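Local coordinates for beta-galactosidase/beta-glucuronidase (Faecalibacterium prausnitzii L2-6, PDB 6MVF), which binds flavin mononucleotide and is a glycoside hydrolase of family 2, a beta-glucuronidase that removes glucuronic acid from conjugates, at residues A[183-197]-A[269-281]. Residues are numbered along the deposited sequence; the frame is centred on the assembly and turned at random.
With FMN (flavin mononucleotide), chain G.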
# COMPACT_ATOMS: atom_id res chain seq x y z
N ILE A 183 10.00 -20.96 -21.86
CA ILE A 183 8.96 -20.71 -22.86
C ILE A 183 9.47 -19.65 -23.83
O ILE A 183 10.13 -18.68 -23.43
CB ILE A 183 7.63 -20.32 -22.18
CG1 ILE A 183 6.48 -20.28 -23.18
CG2 ILE A 183 7.77 -18.99 -21.45
CD1 ILE A 183 5.13 -20.18 -22.51
N MET A 184 9.22 -19.86 -25.12
CA MET A 184 9.51 -18.86 -26.14
C MET A 184 8.23 -18.52 -26.90
O MET A 184 7.39 -19.40 -27.18
CB MET A 184 10.62 -19.32 -27.08
CG MET A 184 10.28 -20.53 -27.90
SD MET A 184 11.70 -21.01 -28.90
CE MET A 184 11.92 -19.58 -29.97
N VAL A 185 8.06 -17.24 -27.21
CA VAL A 185 6.82 -16.72 -27.76
C VAL A 185 7.17 -15.81 -28.93
O VAL A 185 7.87 -14.81 -28.75
CB VAL A 185 5.99 -15.94 -26.71
CG1 VAL A 185 4.65 -15.53 -27.29
CG2 VAL A 185 5.81 -16.77 -25.41
N THR A 186 6.68 -16.15 -30.11
CA THR A 186 6.86 -15.30 -31.28
C THR A 186 5.52 -14.72 -31.69
O THR A 186 4.71 -15.41 -32.32
CB THR A 186 7.48 -16.11 -32.42
OG1 THR A 186 8.69 -16.74 -31.96
CG2 THR A 186 7.80 -15.21 -33.60
N PRO A 187 5.22 -13.48 -31.33
CA PRO A 187 3.96 -12.86 -31.77
C PRO A 187 4.12 -12.18 -33.12
O PRO A 187 5.09 -11.48 -33.38
CB PRO A 187 3.68 -11.82 -30.67
CG PRO A 187 4.70 -12.11 -29.55
CD PRO A 187 5.86 -12.72 -30.25
N LYS A 188 3.13 -12.36 -34.00
CA LYS A 188 3.16 -11.66 -35.28
C LYS A 188 1.78 -11.14 -35.66
O LYS A 188 0.77 -11.86 -35.51
CB LYS A 188 3.69 -12.53 -36.42
CG LYS A 188 5.16 -12.88 -36.30
CD LYS A 188 5.59 -13.85 -37.39
CE LYS A 188 7.07 -14.23 -37.27
NZ LYS A 188 7.97 -13.11 -37.66
N PRO A 189 1.70 -9.91 -36.17
CA PRO A 189 0.42 -9.39 -36.66
C PRO A 189 -0.02 -10.13 -37.91
O PRO A 189 0.79 -10.66 -38.67
CB PRO A 189 0.72 -7.92 -36.96
CG PRO A 189 2.20 -7.90 -37.22
CD PRO A 189 2.79 -8.92 -36.28
N THR A 190 -1.33 -10.21 -38.10
CA THR A 190 -1.92 -10.88 -39.24
C THR A 190 -2.66 -9.85 -40.09
O THR A 190 -3.09 -8.81 -39.60
CB THR A 190 -2.88 -11.99 -38.80
OG1 THR A 190 -4.07 -11.39 -38.25
CG2 THR A 190 -2.23 -12.88 -37.74
N ALA A 191 -2.81 -10.16 -41.38
CA ALA A 191 -3.47 -9.22 -42.27
C ALA A 191 -4.86 -8.84 -41.76
O ALA A 191 -5.23 -7.66 -41.80
CB ALA A 191 -3.55 -9.79 -43.68
N ASP A 192 -5.64 -9.82 -41.26
CA ASP A 192 -7.02 -9.52 -40.86
C ASP A 192 -7.14 -8.69 -39.58
O ASP A 192 -8.27 -8.43 -39.16
CB ASP A 192 -7.83 -10.82 -40.72
CG ASP A 192 -7.33 -11.74 -39.60
OD1 ASP A 192 -6.60 -11.29 -38.67
OD2 ASP A 192 -7.69 -12.95 -39.64
N GLY A 193 -6.04 -8.25 -38.97
CA GLY A 193 -6.09 -7.43 -37.77
C GLY A 193 -5.86 -8.16 -36.48
O GLY A 193 -6.02 -7.57 -35.40
N GLY A 194 -5.51 -9.44 -36.53
CA GLY A 194 -5.23 -10.22 -35.36
C GLY A 194 -3.75 -10.47 -35.20
O GLY A 194 -2.91 -9.77 -35.79
N ALA A 195 -3.42 -11.49 -34.42
CA ALA A 195 -2.04 -11.82 -34.14
C ALA A 195 -1.94 -13.32 -33.89
O ALA A 195 -2.82 -13.92 -33.26
CB ALA A 195 -1.49 -11.05 -32.94
N THR A 196 -0.88 -13.91 -34.42
CA THR A 196 -0.49 -15.27 -34.08
C THR A 196 0.58 -15.20 -33.01
O THR A 196 1.43 -14.30 -33.02
CB THR A 196 0.03 -16.03 -35.30
OG1 THR A 196 1.07 -15.26 -35.91
CG2 THR A 196 -1.08 -16.26 -36.32
N PHE A 197 0.51 -16.13 -32.07
CA PHE A 197 1.53 -16.33 -31.04
C PHE A 197 2.01 -17.75 -31.26
O PHE A 197 1.32 -18.69 -30.86
CB PHE A 197 0.98 -16.16 -29.63
CG PHE A 197 0.44 -14.79 -29.35
CD1 PHE A 197 -0.70 -14.33 -29.99
CD2 PHE A 197 1.08 -13.96 -28.44
CE1 PHE A 197 -1.18 -13.04 -29.72
CE2 PHE A 197 0.60 -12.67 -28.16
CZ PHE A 197 -0.53 -12.21 -28.78
N GLU A 269 3.82 -23.66 -13.47
CA GLU A 269 3.21 -22.51 -14.14
C GLU A 269 4.28 -21.45 -14.38
O GLU A 269 4.94 -21.01 -13.44
CB GLU A 269 2.07 -21.94 -13.29
CG GLU A 269 1.43 -20.65 -13.80
CD GLU A 269 0.35 -20.13 -12.82
OE1 GLU A 269 -0.86 -20.47 -13.01
OE2 GLU A 269 0.73 -19.41 -11.84
N ILE A 270 4.44 -21.06 -15.65
CA ILE A 270 5.32 -19.97 -16.03
C ILE A 270 4.56 -19.02 -16.96
O ILE A 270 3.53 -19.37 -17.53
CB ILE A 270 6.61 -20.46 -16.71
CG1 ILE A 270 6.27 -21.20 -18.00
CG2 ILE A 270 7.43 -21.31 -15.76
CD1 ILE A 270 7.48 -21.71 -18.73
N TYR A 271 5.09 -17.81 -17.10
CA TYR A 271 4.39 -16.82 -17.89
C TYR A 271 5.37 -15.82 -18.48
O TYR A 271 6.55 -15.77 -18.12
CB TYR A 271 3.30 -16.13 -17.06
CG TYR A 271 3.80 -15.38 -15.86
CD1 TYR A 271 3.74 -15.95 -14.59
CD2 TYR A 271 4.32 -14.08 -15.98
CE1 TYR A 271 4.20 -15.26 -13.47
CE2 TYR A 271 4.78 -13.38 -14.87
CZ TYR A 271 4.71 -13.97 -13.62
OH TYR A 271 5.17 -13.27 -12.52
N ALA A 272 4.86 -15.01 -19.40
CA ALA A 272 5.69 -14.11 -20.18
C ALA A 272 4.83 -12.96 -20.70
O ALA A 272 3.75 -13.18 -21.26
CB ALA A 272 6.34 -14.85 -21.35
N ASN A 273 5.33 -11.74 -20.52
CA ASN A 273 4.74 -10.56 -21.13
C ASN A 273 5.35 -10.37 -22.52
O ASN A 273 6.57 -10.44 -22.69
CB ASN A 273 4.96 -9.33 -20.25
CG ASN A 273 4.31 -9.48 -18.89
OD1 ASN A 273 3.43 -10.33 -18.69
ND2 ASN A 273 4.70 -8.64 -17.94
N VAL A 274 4.48 -10.18 -23.52
CA VAL A 274 4.93 -10.09 -24.90
C VAL A 274 4.12 -9.01 -25.60
O VAL A 274 3.04 -8.61 -25.15
CB VAL A 274 4.79 -11.45 -25.65
CG1 VAL A 274 5.58 -12.55 -24.94
CG2 VAL A 274 3.32 -11.82 -25.81
N GLY A 275 4.68 -8.53 -26.71
CA GLY A 275 4.02 -7.52 -27.51
C GLY A 275 4.00 -7.92 -28.96
O GLY A 275 4.85 -8.68 -29.43
N VAL A 276 3.01 -7.40 -29.68
CA VAL A 276 2.81 -7.67 -31.10
C VAL A 276 3.32 -6.46 -31.89
O VAL A 276 2.73 -5.37 -31.83
CB VAL A 276 1.34 -7.95 -31.41
CG1 VAL A 276 1.20 -8.57 -32.79
CG2 VAL A 276 0.73 -8.84 -30.33
N ARG A 277 4.40 -6.63 -32.64
CA ARG A 277 4.86 -5.58 -33.53
C ARG A 277 5.66 -6.20 -34.65
O ARG A 277 6.28 -7.24 -34.48
CB ARG A 277 5.72 -4.52 -32.82
CG ARG A 277 7.14 -4.93 -32.52
CD ARG A 277 7.20 -5.74 -31.26
NE ARG A 277 8.53 -6.23 -30.95
CZ ARG A 277 9.08 -7.29 -31.54
NH1 ARG A 277 8.40 -7.93 -32.49
NH2 ARG A 277 10.31 -7.69 -31.18
N SER A 278 5.64 -5.54 -35.80
CA SER A 278 6.58 -5.78 -36.88
C SER A 278 7.31 -4.48 -37.15
O SER A 278 6.87 -3.40 -36.75
CB SER A 278 5.87 -6.28 -38.15
OG SER A 278 4.82 -5.40 -38.53
N TYR A 279 8.45 -4.58 -37.83
CA TYR A 279 9.30 -3.42 -38.02
C TYR A 279 10.29 -3.68 -39.14
O TYR A 279 10.66 -4.82 -39.42
CB TYR A 279 10.03 -3.02 -36.72
CG TYR A 279 10.95 -4.08 -36.13
CD1 TYR A 279 10.46 -5.07 -35.29
CD2 TYR A 279 12.32 -4.08 -36.40
CE1 TYR A 279 11.29 -6.05 -34.74
CE2 TYR A 279 13.16 -5.05 -35.86
CZ TYR A 279 12.63 -6.04 -35.02
OH TYR A 279 13.44 -7.00 -34.47
N THR A 280 10.72 -2.60 -39.78
CA THR A 280 11.63 -2.67 -40.91
C THR A 280 12.65 -1.55 -40.77
O THR A 280 12.35 -0.49 -40.20
CB THR A 280 10.87 -2.56 -42.25
OG1 THR A 280 9.98 -1.44 -42.20
CG2 THR A 280 10.04 -3.82 -42.50
N VAL A 281 13.86 -1.80 -41.26
CA VAL A 281 14.86 -0.77 -41.49
C VAL A 281 15.30 -0.86 -42.94
O VAL A 281 15.70 -1.94 -43.39
CB VAL A 281 16.08 -0.89 -40.55
CG1 VAL A 281 17.02 0.26 -40.81
CG2 VAL A 281 15.66 -0.93 -39.09
N1 FMN G . 15.62 -26.13 -25.30
C2 FMN G . 15.39 -26.57 -24.06
O2 FMN G . 15.55 -27.75 -23.77
N3 FMN G . 14.99 -25.78 -23.09
C4 FMN G . 14.77 -24.52 -23.24
O4 FMN G . 14.40 -23.79 -22.33
C4A FMN G . 14.98 -23.98 -24.54
N5 FMN G . 14.78 -22.70 -24.70
C5A FMN G . 14.95 -22.13 -25.88
C6 FMN G . 14.72 -20.78 -26.01
C7 FMN G . 14.89 -20.18 -27.20
C7M FMN G . 14.64 -18.73 -27.33
C8 FMN G . 15.34 -20.97 -28.34
C8M FMN G . 15.55 -20.30 -29.66
C9 FMN G . 15.57 -22.32 -28.21
C9A FMN G . 15.39 -22.94 -27.01
N10 FMN G . 15.65 -24.29 -26.86
C10 FMN G . 15.43 -24.85 -25.60
C1' FMN G . 16.04 -25.02 -28.06
C2' FMN G . 17.40 -25.66 -28.22
O2' FMN G . 18.15 -24.60 -28.75
C3' FMN G . 17.42 -26.74 -29.28
O3' FMN G . 16.11 -27.19 -29.53
C4' FMN G . 18.20 -27.98 -28.91
O4' FMN G . 17.86 -28.26 -27.56
C5' FMN G . 19.71 -27.86 -29.10
O5' FMN G . 20.36 -27.52 -27.89
P FMN G . 21.85 -26.99 -27.81
O1P FMN G . 22.29 -27.51 -26.49
O2P FMN G . 22.54 -27.58 -29.00
O3P FMN G . 21.87 -25.50 -27.88
O HOH W 1 5.90 -9.26 -31.88
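A chi1 of -166° turns CG1 of Val276 away from its own amide nitrogen and leaves CG2 beside it, and the side chain lies against the hairpin of strands 183-189 and 195-204, each methyl touching both. CG1 lies 3.7 Å from CB of Ala195 and also meets the backbone N of Pro189, whereas CG2 reaches CZ of Phe197 at 3.9 Å and touches CB of Pro187. In Val274, chi1 -58° sets CG1 opposite the carbonyl carbon, against CB of Val185 (3.8 Å), and CG2 between N and the carbonyl carbon, at the edge of the Phe197 ring, in the ring plane, 3.7 Å from CE2. Further along, CD1 of Ile270 rests on CB of Ile183, their side chains running past each other in opposite directions.

Polar linkage comes from a water within hydrogen-bonding distance of Pro187 O (2.8 Å) and Gly275 O (2.7 Å) that accepts from Arg277 N. On the reverse side of strand 183-189, SD of Met184 packs 3.7 Å from C8 of the flavin. With strand axes 8.1 Å apart and inclined by 30°, this is face-to-face packing of two antiparallel sheets, characteristic of the immunoglobulin-like beta-sandwich domain of glycoside hydrolase family 2, beside the FMN pocket.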